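Local coordinates for protein ferredoxin NADP reductase (Plasmodium falciparum, PDB 3JQQ) that transfers electrons between ferredoxin and NADP(H) through a bound FAD, and may play a role in the terminal step of isoprenoid precursor synthesis in the apicoplast, at residues N30-V35 against G216-D221; I24-P29 against I223-E228; T208-I213 against N239-Y244. The protein carries 1 engineered substitution. All coordinates share one frame; numbering follows the deposited sequence.

Contact 1: N30-V35 against G216-D221; sequences NSPNEV and GVYNED. With A2P (adenosine-2'-5'-diphosphate), chain J.
Asp-221 OD2 is gripped by two donors: the backbone N of Asn-30 at 2.8 Å, on its anti lone pair, and a water at 2.7 Å that also gives a weak bond to Asn-30 OD1. The contact bridges the two domains of a plant-type ferredoxin-NADP reductase, a loop between strands 16-25 and 35-41 of the FAD domain meeting the turn that follows strand 211-217 of the NADP domain. The amide of Asn-30 lies nearly parallel to the Asp-221 carboxylate, 13° between the planes. Asn-219 ND2 donates in its own amide plane to Asn-30 O (2.9 Å), reaching it from well above the carbonyl plane, while Asn-219 OD1 is bonded to Ser-222. Ser-31 OG accepts from Asn-33 N, making an ST turn, and also pairs with Ser-222. The bound 2'-phospho-AMP sits beside Val-217 and Tyr-218, and Asn-33 belongs to the same pocket. Tyr-218 CG stands anti to its backbone N (chi1 180°), turned toward 30-35. Pro-32 lies over one face, a CH-pi contact with Pro-32 CG 4.1 Å from the centroid of the Tyr-218 ring. At the ring edge, in plane, the ligand's O3P lies 3.7 Å from Tyr-218 CD1.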
loop_
_atom_site.group_PDB
_atom_site.type_symbol
_atom_site.label_atom_id
_atom_site.label_comp_id
_atom_site.label_asym_id
_atom_site.label_seq_id
_atom_site.Cartn_x
_atom_site.Cartn_y
_atom_site.Cartn_z
ATOM N N ASN B 30 -3.136 -18.992 13.172
ATOM C CA ASN B 30 -4.094 -17.942 13.516
ATOM C C ASN B 30 -3.897 -16.644 12.728
ATOM O O ASN B 30 -4.639 -15.680 12.916
ATOM C CB ASN B 30 -4.087 -17.663 15.023
ATOM C CG ASN B 30 -4.738 -18.777 15.827
ATOM O OD1 ASN B 30 -4.383 -19.011 16.985
ATOM N ND2 ASN B 30 -5.692 -19.473 15.215
ATOM N N SER B 31 -2.900 -16.620 11.848
ATOM C CA SER B 31 -2.651 -15.451 11.009
ATOM C C SER B 31 -3.572 -15.456 9.792
ATOM O O SER B 31 -3.815 -16.508 9.203
ATOM C CB SER B 31 -1.189 -15.408 10.558
ATOM O OG SER B 31 -0.916 -14.232 9.811
ATOM N N PRO B 32 -4.099 -14.279 9.421
ATOM C CA PRO B 32 -4.905 -14.142 8.210
ATOM C C PRO B 32 -4.022 -13.923 6.991
ATOM O O PRO B 32 -4.512 -13.864 5.863
ATOM C CB PRO B 32 -5.735 -12.889 8.488
ATOM C CG PRO B 32 -4.870 -12.069 9.381
ATOM C CD PRO B 32 -4.091 -13.045 10.226
ATOM N N ASN B 33 -2.721 -13.809 7.231
ATOM C CA ASN B 33 -1.764 -13.548 6.169
ATOM C C ASN B 33 -1.094 -14.799 5.625
ATOM O O ASN B 33 -1.040 -15.834 6.289
ATOM C CB ASN B 33 -0.688 -12.582 6.663
ATOM C CG ASN B 33 -1.245 -11.224 6.999
ATOM O OD1 ASN B 33 -2.144 -10.726 6.319
ATOM N ND2 ASN B 33 -0.712 -10.606 8.046
ATOM N N GLU B 34 -0.589 -14.685 4.404
ATOM C CA GLU B 34 0.253 -15.706 3.813
ATOM C C GLU B 34 1.577 -15.047 3.463
ATOM O O GLU B 34 1.617 -14.103 2.675
ATOM C CB GLU B 34 -0.400 -16.286 2.557
ATOM C CG GLU B 34 0.331 -17.495 1.984
ATOM C CD GLU B 34 -0.362 -18.080 0.767
ATOM O OE1 GLU B 34 -1.366 -17.495 0.309
ATOM O OE2 GLU B 34 0.103 -19.126 0.267
ATOM N N VAL B 35 2.660 -15.520 4.063
ATOM C CA VAL B 35 3.972 -14.978 3.734
ATOM C C VAL B 35 5.068 -16.040 3.739
ATOM O O VAL B 35 5.178 -16.852 4.661
ATOM C CB VAL B 35 4.330 -13.725 4.590
ATOM C CG1 VAL B 35 3.458 -13.640 5.843
ATOM C CG2 VAL B 35 5.808 -13.698 4.925
ATOM N N GLY B 216 4.570 -3.662 14.719
ATOM C CA GLY B 216 3.126 -3.768 14.561
ATOM C C GLY B 216 2.737 -4.859 13.586
ATOM O O GLY B 216 3.175 -4.868 12.435
ATOM N N VAL B 217 1.920 -5.791 14.063
ATOM C CA VAL B 217 1.393 -6.866 13.238
ATOM C C VAL B 217 -0.042 -7.137 13.675
ATOM O O VAL B 217 -0.509 -6.567 14.660
ATOM C CB VAL B 217 2.242 -8.149 13.360
ATOM C CG1 VAL B 217 3.598 -7.955 12.699
ATOM C CG2 VAL B 217 2.403 -8.550 14.820
ATOM N N TYR B 218 -0.742 -7.999 12.946
ATOM C CA TYR B 218 -2.147 -8.282 13.247
ATOM C C TYR B 218 -2.341 -8.990 14.592
ATOM O O TYR B 218 -3.131 -8.547 15.427
ATOM C CB TYR B 218 -2.796 -9.093 12.123
ATOM C CG TYR B 218 -4.250 -9.421 12.383
ATOM C CD1 TYR B 218 -5.231 -8.442 12.274
ATOM C CD2 TYR B 218 -4.639 -10.696 12.745
ATOM C CE1 TYR B 218 -6.562 -8.731 12.517
ATOM C CE2 TYR B 218 -5.969 -10.997 12.990
ATOM C CZ TYR B 218 -6.927 -10.015 12.873
ATOM O OH TYR B 218 -8.250 -10.300 13.113
ATOM N N ASN B 219 -1.626 -10.096 14.785
ATOM C CA ASN B 219 -1.662 -10.847 16.035
ATOM C C ASN B 219 -0.344 -11.592 16.249
ATOM O O ASN B 219 0.586 -11.453 15.455
ATOM C CB ASN B 219 -2.849 -11.816 16.055
ATOM C CG ASN B 219 -2.794 -12.829 14.927
ATOM O OD1 ASN B 219 -1.771 -12.974 14.262
ATOM N ND2 ASN B 219 -3.897 -13.534 14.706
ATOM N N GLU B 220 -0.262 -12.379 17.320
ATOM C CA GLU B 220 0.960 -13.122 17.639
ATOM C C GLU B 220 1.422 -14.036 16.500
ATOM O O GLU B 220 2.619 -14.164 16.242
ATOM C CB GLU B 220 0.776 -13.950 18.915
ATOM C CG GLU B 220 0.472 -13.141 20.171
ATOM C CD GLU B 220 -1.011 -12.856 20.351
ATOM O OE1 GLU B 220 -1.763 -12.939 19.353
ATOM O OE2 GLU B 220 -1.422 -12.547 21.493
ATOM N N ASP B 221 0.472 -14.682 15.832
ATOM C CA ASP B 221 0.801 -15.617 14.762
ATOM C C ASP B 221 1.258 -14.904 13.492
ATOM O O ASP B 221 1.667 -15.546 12.526
ATOM C CB ASP B 221 -0.386 -16.533 14.455
ATOM C CG ASP B 221 -0.536 -17.658 15.466
ATOM O OD1 ASP B 221 0.046 -17.561 16.570
ATOM O OD2 ASP B 221 -1.243 -18.641 15.155
HETATM P P1 A2P J . -4.543 -3.736 10.158
HETATM O O1P A2P J . -5.460 -2.652 10.667
HETATM O O2P A2P J . -4.297 -3.683 8.669
HETATM O O3P A2P J . -4.857 -5.112 10.695
HETATM P P2 A2P J . 0.278 -5.492 6.549
HETATM O O4P A2P J . 1.767 -5.375 6.328
HETATM O O5P A2P J . -0.566 -4.738 5.546
HETATM O O6P A2P J . -0.191 -6.896 6.843
HETATM O "O5'" A2P J . 0.029 -4.702 7.930
HETATM C "C5'" A2P J . 0.972 -4.810 8.995
HETATM C "C4'" A2P J . 0.382 -4.189 10.254
HETATM O "O4'" A2P J . 0.343 -2.764 10.121
HETATM C "C3'" A2P J . -1.051 -4.648 10.484
HETATM O "O3'" A2P J . -1.223 -4.908 11.880
HETATM C "C2'" A2P J . -1.901 -3.459 10.090
HETATM O "O2'" A2P J . -3.119 -3.390 10.827
HETATM C "C1'" A2P J . -0.967 -2.336 10.505
HETATM N N9 A2P J . -1.391 -1.021 9.961
HETATM C C8 A2P J . -2.389 -0.800 9.082
HETATM N N7 A2P J . -2.521 0.527 8.822
HETATM C C5 A2P J . -1.595 1.175 9.556
HETATM C C6 A2P J . -1.180 2.583 9.764
HETATM N N6 A2P J . -1.797 3.597 9.115
HETATM N N1 A2P J . -0.163 2.826 10.622
HETATM C C2 A2P J . 0.466 1.832 11.274
HETATM N N3 A2P J . 0.142 0.535 11.134
HETATM C C4 A2P J . -0.859 0.151 10.308
HETATM O O HOH W 1 -2.196 -20.845 16.443
#

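Contact 2: I24-P29 against I223-E228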
loop_
_atom_site.group_PDB
_atom_site.type_symbol
_atom_site.label_atom_id
_atom_site.label_comp_id
_atom_site.label_asym_id
_atom_site.label_seq_id
_atom_site.Cartn_x
_atom_site.Cartn_y
_atom_site.Cartn_z
ATOM N N ILE B 24 9.455 -21.228 2.951
ATOM C CA ILE B 24 8.927 -21.502 4.276
ATOM C C ILE B 24 7.774 -20.577 4.648
ATOM O O ILE B 24 7.866 -19.358 4.484
ATOM C CB ILE B 24 10.033 -21.340 5.337
ATOM C CG1 ILE B 24 11.078 -22.451 5.199
ATOM C CG2 ILE B 24 9.435 -21.313 6.734
ATOM C CD1 ILE B 24 12.342 -22.198 6.001
ATOM N N ASN B 25 6.693 -21.158 5.156
ATOM C CA ASN B 25 5.583 -20.369 5.670
ATOM C C ASN B 25 6.022 -19.679 6.958
ATOM O O ASN B 25 6.332 -20.341 7.949
ATOM C CB ASN B 25 4.366 -21.263 5.911
ATOM C CG ASN B 25 3.116 -20.475 6.258
ATOM O OD1 ASN B 25 3.139 -19.246 6.336
ATOM N ND2 ASN B 25 2.015 -21.186 6.469
ATOM N N LEU B 26 6.059 -18.348 6.929
ATOM C CA LEU B 26 6.600 -17.547 8.033
ATOM C C LEU B 26 5.605 -17.257 9.149
ATOM O O LEU B 26 6.002 -16.909 10.263
ATOM C CB LEU B 26 7.158 -16.219 7.513
ATOM C CG LEU B 26 8.661 -16.136 7.258
ATOM C CD1 LEU B 26 9.051 -14.720 6.851
ATOM C CD2 LEU B 26 9.436 -16.573 8.496
ATOM N N VAL B 27 4.318 -17.378 8.851
ATOM C CA VAL B 27 3.297 -17.131 9.859
ATOM C C VAL B 27 2.728 -18.431 10.413
ATOM O O VAL B 27 2.978 -19.515 9.885
ATOM C CB VAL B 27 2.145 -16.259 9.320
ATOM C CG1 VAL B 27 2.635 -14.844 9.038
ATOM C CG2 VAL B 27 1.537 -16.887 8.077
ATOM N N ARG B 28 1.956 -18.303 11.484
ATOM C CA ARG B 28 1.355 -19.448 12.137
ATOM C C ARG B 28 -0.164 -19.396 11.954
ATOM O O ARG B 28 -0.711 -18.348 11.616
ATOM C CB ARG B 28 1.796 -19.493 13.603
ATOM C CG ARG B 28 3.304 -19.744 13.725
ATOM C CD ARG B 28 3.911 -19.244 15.027
ATOM N NE ARG B 28 3.851 -17.791 15.156
ATOM C CZ ARG B 28 4.576 -16.936 14.438
ATOM N NH1 ARG B 28 5.424 -17.382 13.518
ATOM N NH2 ARG B 28 4.445 -15.633 14.636
ATOM N N PRO B 29 -0.842 -20.537 12.155
ATOM C CA PRO B 29 -2.231 -20.765 11.734
ATOM C C PRO B 29 -3.236 -19.643 12.018
ATOM O O PRO B 29 -4.106 -19.388 11.185
ATOM C CB PRO B 29 -2.617 -22.034 12.496
ATOM C CG PRO B 29 -1.336 -22.777 12.624
ATOM C CD PRO B 29 -0.273 -21.724 12.820
ATOM N N ILE B 223 3.606 -12.391 13.618
ATOM C CA ILE B 223 4.973 -11.928 13.813
ATOM C C ILE B 223 5.910 -12.666 12.865
ATOM O O ILE B 223 6.033 -13.891 12.920
ATOM C CB ILE B 223 5.458 -12.140 15.259
ATOM C CG1 ILE B 223 4.534 -11.423 16.243
ATOM C CG2 ILE B 223 6.891 -11.654 15.419
ATOM C CD1 ILE B 223 4.791 -11.787 17.684
ATOM N N LEU B 224 6.557 -11.923 11.987
ATOM C CA LEU B 224 7.512 -12.503 11.063
ATOM C C LEU B 224 8.860 -12.672 11.759
ATOM O O LEU B 224 9.303 -11.788 12.490
ATOM C CB LEU B 224 7.637 -11.626 9.818
ATOM C CG LEU B 224 6.281 -11.363 9.152
ATOM C CD1 LEU B 224 6.418 -10.460 7.936
ATOM C CD2 LEU B 224 5.606 -12.676 8.779
ATOM N N TYR B 225 9.498 -13.813 11.539
ATOM C CA TYR B 225 10.799 -14.111 12.143
ATOM C C TYR B 225 10.736 -14.139 13.675
ATOM O O TYR B 225 11.647 -13.677 14.361
ATOM C CB TYR B 225 11.869 -13.144 11.639
ATOM C CG TYR B 225 12.131 -13.269 10.149
ATOM C CD1 TYR B 225 12.760 -14.387 9.627
ATOM C CD2 TYR B 225 11.744 -12.267 9.265
ATOM C CE1 TYR B 225 12.995 -14.512 8.268
ATOM C CE2 TYR B 225 11.975 -12.384 7.905
ATOM C CZ TYR B 225 12.601 -13.512 7.414
ATOM O OH TYR B 225 12.832 -13.639 6.064
ATOM N N LEU B 226 9.650 -14.707 14.190
ATOM C CA LEU B 226 9.425 -14.873 15.625
ATOM C C LEU B 226 10.497 -15.750 16.276
ATOM O O LEU B 226 10.873 -15.529 17.429
ATOM C CB LEU B 226 8.033 -15.473 15.855
ATOM C CG LEU B 226 7.298 -15.259 17.185
ATOM C CD1 LEU B 226 7.304 -16.513 18.046
ATOM C CD2 LEU B 226 7.841 -14.049 17.952
ATOM N N ASN B 227 10.982 -16.745 15.537
ATOM C CA ASN B 227 12.043 -17.625 16.025
ATOM C C ASN B 227 13.292 -16.838 16.390
ATOM O O ASN B 227 13.797 -16.923 17.511
ATOM C CB ASN B 227 12.415 -18.670 14.970
ATOM C CG ASN B 227 11.349 -19.726 14.789
ATOM O OD1 ASN B 227 10.412 -19.823 15.577
ATOM N ND2 ASN B 227 11.492 -20.534 13.747
ATOM N N GLU B 228 13.793 -16.085 15.414
ATOM C CA GLU B 228 14.970 -15.254 15.605
ATOM C C GLU B 228 14.734 -14.206 16.688
ATOM O O GLU B 228 15.553 -14.041 17.590
ATOM C CB GLU B 228 15.356 -14.566 14.293
ATOM C CG GLU B 228 15.870 -15.509 13.215
ATOM C CD GLU B 228 14.759 -16.253 12.499
ATOM O OE1 GLU B 228 15.076 -17.054 11.594
ATOM O OE2 GLU B 228 13.574 -16.036 12.837
HETATM O O HOH W 2 8.148 -16.251 11.569
#
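Leu-26 is the main bump here, its CD1 methyl resting over one face of the Tyr-225 ring. The contact lies on the boundary between the antiparallel FAD-binding barrel and the Rossmann-type NADP domain of the reductase: the loop that follows strand 16-25 meets the approach to helix 226-235 and its first turn, with Tyr-225 at the N-cap position. Leu-26 CD1 stands 3.8 Å above the Tyr-225 ring plane, shifted toward the rim near CZ, and Leu-26 CD2 lies on the same side of the ring, near Tyr-225 CD1 and CE1. The ring's hydroxyl is held beyond the contact by Ser-106 and His-37.

Leu-224 fills the next hollow. Its CD2 enters between Val-27 CG1, at 3.7 Å, and Leu-26 CB, and the side chains of Val-27 and Leu-224 run alongside each other in the same direction. Leu-224 also touches Val-35 of strand 35-41 and Thr-180, an FAD-binding residue.

Arg-28 closes the other end. Its chain bends at chi3 (-65°) and its guanidinium meets Leu-226 CB with one face, the two side chains crossing at about a right angle. NH2 also donates to Glu-220 O. Between the apolar side chains and the arginine sits a water that donates to Leu-26 O at 2.6 Å and accepts a weak bond from Tyr-225 N. Arg-28 NH2 completes the join with a nearly straight bond (174°) in the guanidinium plane, landing on a lone pair of Ile-223 O at 2.9 Å.

Contact 3: T208-I213 against N239-Y244; sequences TGYITI and NINIHY
Ile-213 and Ile-240 meet through their CD1 methyls, 3.9 Å apart, on one face of two parallel strands joined by the right-handed beta-alpha-beta crossover of the Rossmann-type NADP domain. Strands 211-213 and 240-244 run 10° from parallel, and the backbone ladder alternates Ile-211 N to Asn-239 O, Asn-241 N to Ile-211 O, Ile-213 N to Asn-241 O and His-243 N to Ile-213 O. Ile-240 has CG1 anti to its backbone N (chi1 -157°), which puts that CG1 3.7 Å from Ile-211 O; the CD1 beyond it is the methyl that meets Ile-213. Ile-211, Ile-213 and Ile-240 all touch Leu-189 of helix 183-192, and on the same face Ile-242 packs on helix 226-235. The other face carries Thr-212 and Asn-241. Thr-212 CG2 sits at the edge of the His-243 ring, 4.1 Å from CD2, and that ring also meets Tyr-214. Tyr-210 reaches across the start of the ladder: CD1 approaches Asn-239 C at 3.6 Å, and OH ends 3.4 Å from Asn-241 CB. Ahead of the strands, Asn-239 turns its amide back, and ND2 donates to Gly-209 O at 3.2 Å from above the carbonyl plane.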
loop_
_atom_site.group_PDB
_atom_site.type_symbol
_atom_site.label_atom_id
_atom_site.label_comp_id
_atom_site.label_asym_id
_atom_site.label_seq_id
_atom_site.Cartn_x
_atom_site.Cartn_y
_atom_site.Cartn_z
ATOM N N THR B 208 27.528 -4.569 22.045
ATOM C CA THR B 208 26.868 -4.407 23.338
ATOM C C THR B 208 26.087 -3.096 23.475
ATOM O O THR B 208 26.045 -2.500 24.552
ATOM C CB THR B 208 27.868 -4.559 24.507
ATOM O OG1 THR B 208 29.104 -3.913 24.176
ATOM C CG2 THR B 208 28.137 -6.032 24.782
ATOM N N GLY B 209 25.467 -2.658 22.383
ATOM C CA GLY B 209 24.575 -1.501 22.419
ATOM C C GLY B 209 23.168 -1.921 22.807
ATOM O O GLY B 209 22.917 -3.099 23.058
ATOM N N TYR B 210 22.245 -0.966 22.861
ATOM C CA TYR B 210 20.863 -1.281 23.211
ATOM C C TYR B 210 19.912 -1.035 22.045
ATOM O O TYR B 210 19.923 0.033 21.433
ATOM C CB TYR B 210 20.408 -0.492 24.442
ATOM C CG TYR B 210 19.239 -1.130 25.162
ATOM C CD1 TYR B 210 19.325 -2.430 25.642
ATOM C CD2 TYR B 210 18.054 -0.434 25.369
ATOM C CE1 TYR B 210 18.265 -3.023 26.301
ATOM C CE2 TYR B 210 16.982 -1.018 26.028
ATOM C CZ TYR B 210 17.098 -2.314 26.492
ATOM O OH TYR B 210 16.040 -2.906 27.154
ATOM N N ILE B 211 19.090 -2.036 21.750
ATOM C CA ILE B 211 18.140 -1.958 20.640
ATOM C C ILE B 211 16.703 -2.045 21.140
ATOM O O ILE B 211 16.348 -2.959 21.884
ATOM C CB ILE B 211 18.394 -3.082 19.616
ATOM C CG1 ILE B 211 19.818 -2.972 19.052
ATOM C CG2 ILE B 211 17.356 -3.037 18.502
ATOM C CD1 ILE B 211 20.278 -4.213 18.316
ATOM N N THR B 212 15.881 -1.083 20.735
ATOM C CA THR B 212 14.469 -1.088 21.088
ATOM C C THR B 212 13.630 -1.270 19.833
ATOM O O THR B 212 13.731 -0.491 18.887
ATOM C CB THR B 212 14.049 0.217 21.787
ATOM O OG1 THR B 212 15.001 0.545 22.808
ATOM C CG2 THR B 212 12.670 0.065 22.411
ATOM N N ILE B 213 12.802 -2.307 19.830
ATOM C CA ILE B 213 12.023 -2.643 18.650
ATOM C C ILE B 213 10.533 -2.436 18.875
ATOM O O ILE B 213 9.961 -2.944 19.839
ATOM C CB ILE B 213 12.282 -4.093 18.209
ATOM C CG1 ILE B 213 13.787 -4.347 18.107
ATOM C CG2 ILE B 213 11.589 -4.380 16.885
ATOM C CD1 ILE B 213 14.147 -5.587 17.329
ATOM N N ASN B 239 20.374 -6.461 25.909
ATOM C CA ASN B 239 20.729 -5.699 24.715
ATOM C C ASN B 239 19.557 -5.498 23.754
ATOM O O ASN B 239 19.717 -4.879 22.702
ATOM C CB ASN B 239 21.897 -6.365 23.982
ATOM C CG ASN B 239 23.136 -6.484 24.848
ATOM O OD1 ASN B 239 23.579 -7.588 25.169
ATOM N ND2 ASN B 239 23.697 -5.346 25.239
ATOM N N ILE B 240 18.385 -6.018 24.111
ATOM C CA ILE B 240 17.206 -5.896 23.243
ATOM C C ILE B 240 15.881 -5.886 24.007
ATOM O O ILE B 240 15.704 -6.613 24.986
ATOM C CB ILE B 240 17.171 -7.013 22.180
ATOM C CG1 ILE B 240 16.319 -6.586 20.981
ATOM C CG2 ILE B 240 16.660 -8.311 22.786
ATOM C CD1 ILE B 240 16.520 -7.448 19.750
ATOM N N ASN B 241 14.956 -5.052 23.540
ATOM C CA ASN B 241 13.619 -4.956 24.113
ATOM C C ASN B 241 12.590 -4.804 22.994
ATOM O O ASN B 241 12.627 -3.833 22.236
ATOM C CB ASN B 241 13.537 -3.767 25.076
ATOM C CG ASN B 241 12.238 -3.734 25.860
ATOM O OD1 ASN B 241 11.652 -4.774 26.159
ATOM N ND2 ASN B 241 11.786 -2.532 26.211
ATOM N N ILE B 242 11.679 -5.767 22.887
ATOM C CA ILE B 242 10.707 -5.783 21.797
ATOM C C ILE B 242 9.296 -5.454 22.263
ATOM O O ILE B 242 8.750 -6.128 23.135
ATOM C CB ILE B 242 10.658 -7.156 21.105
ATOM C CG1 ILE B 242 12.043 -7.551 20.586
ATOM C CG2 ILE B 242 9.633 -7.148 19.979
ATOM C CD1 ILE B 242 12.133 -9.001 20.139
ATOM N N HIS B 243 8.702 -4.426 21.666
ATOM C CA HIS B 243 7.315 -4.077 21.944
ATOM C C HIS B 243 6.422 -4.427 20.752
ATOM O O HIS B 243 6.594 -3.888 19.657
ATOM C CB HIS B 243 7.189 -2.588 22.289
ATOM C CG HIS B 243 7.980 -2.176 23.492
ATOM N ND1 HIS B 243 7.694 -2.629 24.763
ATOM C CD2 HIS B 243 9.040 -1.342 23.621
ATOM C CE1 HIS B 243 8.546 -2.097 25.626
ATOM N NE2 HIS B 243 9.375 -1.314 24.954
ATOM N N TYR B 244 5.472 -5.333 20.972
ATOM C CA TYR B 244 4.550 -5.764 19.923
ATOM C C TYR B 244 3.222 -5.020 20.002
ATOM O O TYR B 244 2.621 -4.917 21.070
ATOM C CB TYR B 244 4.280 -7.268 20.023
ATOM C CG TYR B 244 5.471 -8.150 19.734
ATOM C CD1 TYR B 244 6.038 -8.931 20.735
ATOM C CD2 TYR B 244 6.022 -8.213 18.463
ATOM C CE1 TYR B 244 7.123 -9.746 20.477
ATOM C CE2 TYR B 244 7.108 -9.021 18.195
ATOM C CZ TYR B 244 7.654 -9.787 19.205
ATOM O OH TYR B 244 8.736 -10.594 18.940
#

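Overall arrangement
Contacts 1 and 2 are neighbours, their centres about 9 Å apart, and both join the FAD-binding domain to the NADP-binding domain. Contact 3 lies within the NADP domain, about 22 Å from contact 1 and 19 Å from contact 2, centre to centre. Along the chain, 24-29 and 30-35 come first, then 208-213, 216-221, 223-228 and 239-244, so contact 1 is nested inside contact 2 and contact 3 crosses both. Strand 211-217 runs from contact 3 to contact 1, helix 226-235 begins in contact 2, and strand 240-246 returns to contact 3. One beta-alpha-beta unit thus supplies the NADP-domain side of both boundary contacts and, with Val-217 and Tyr-218, part of the nucleotide site.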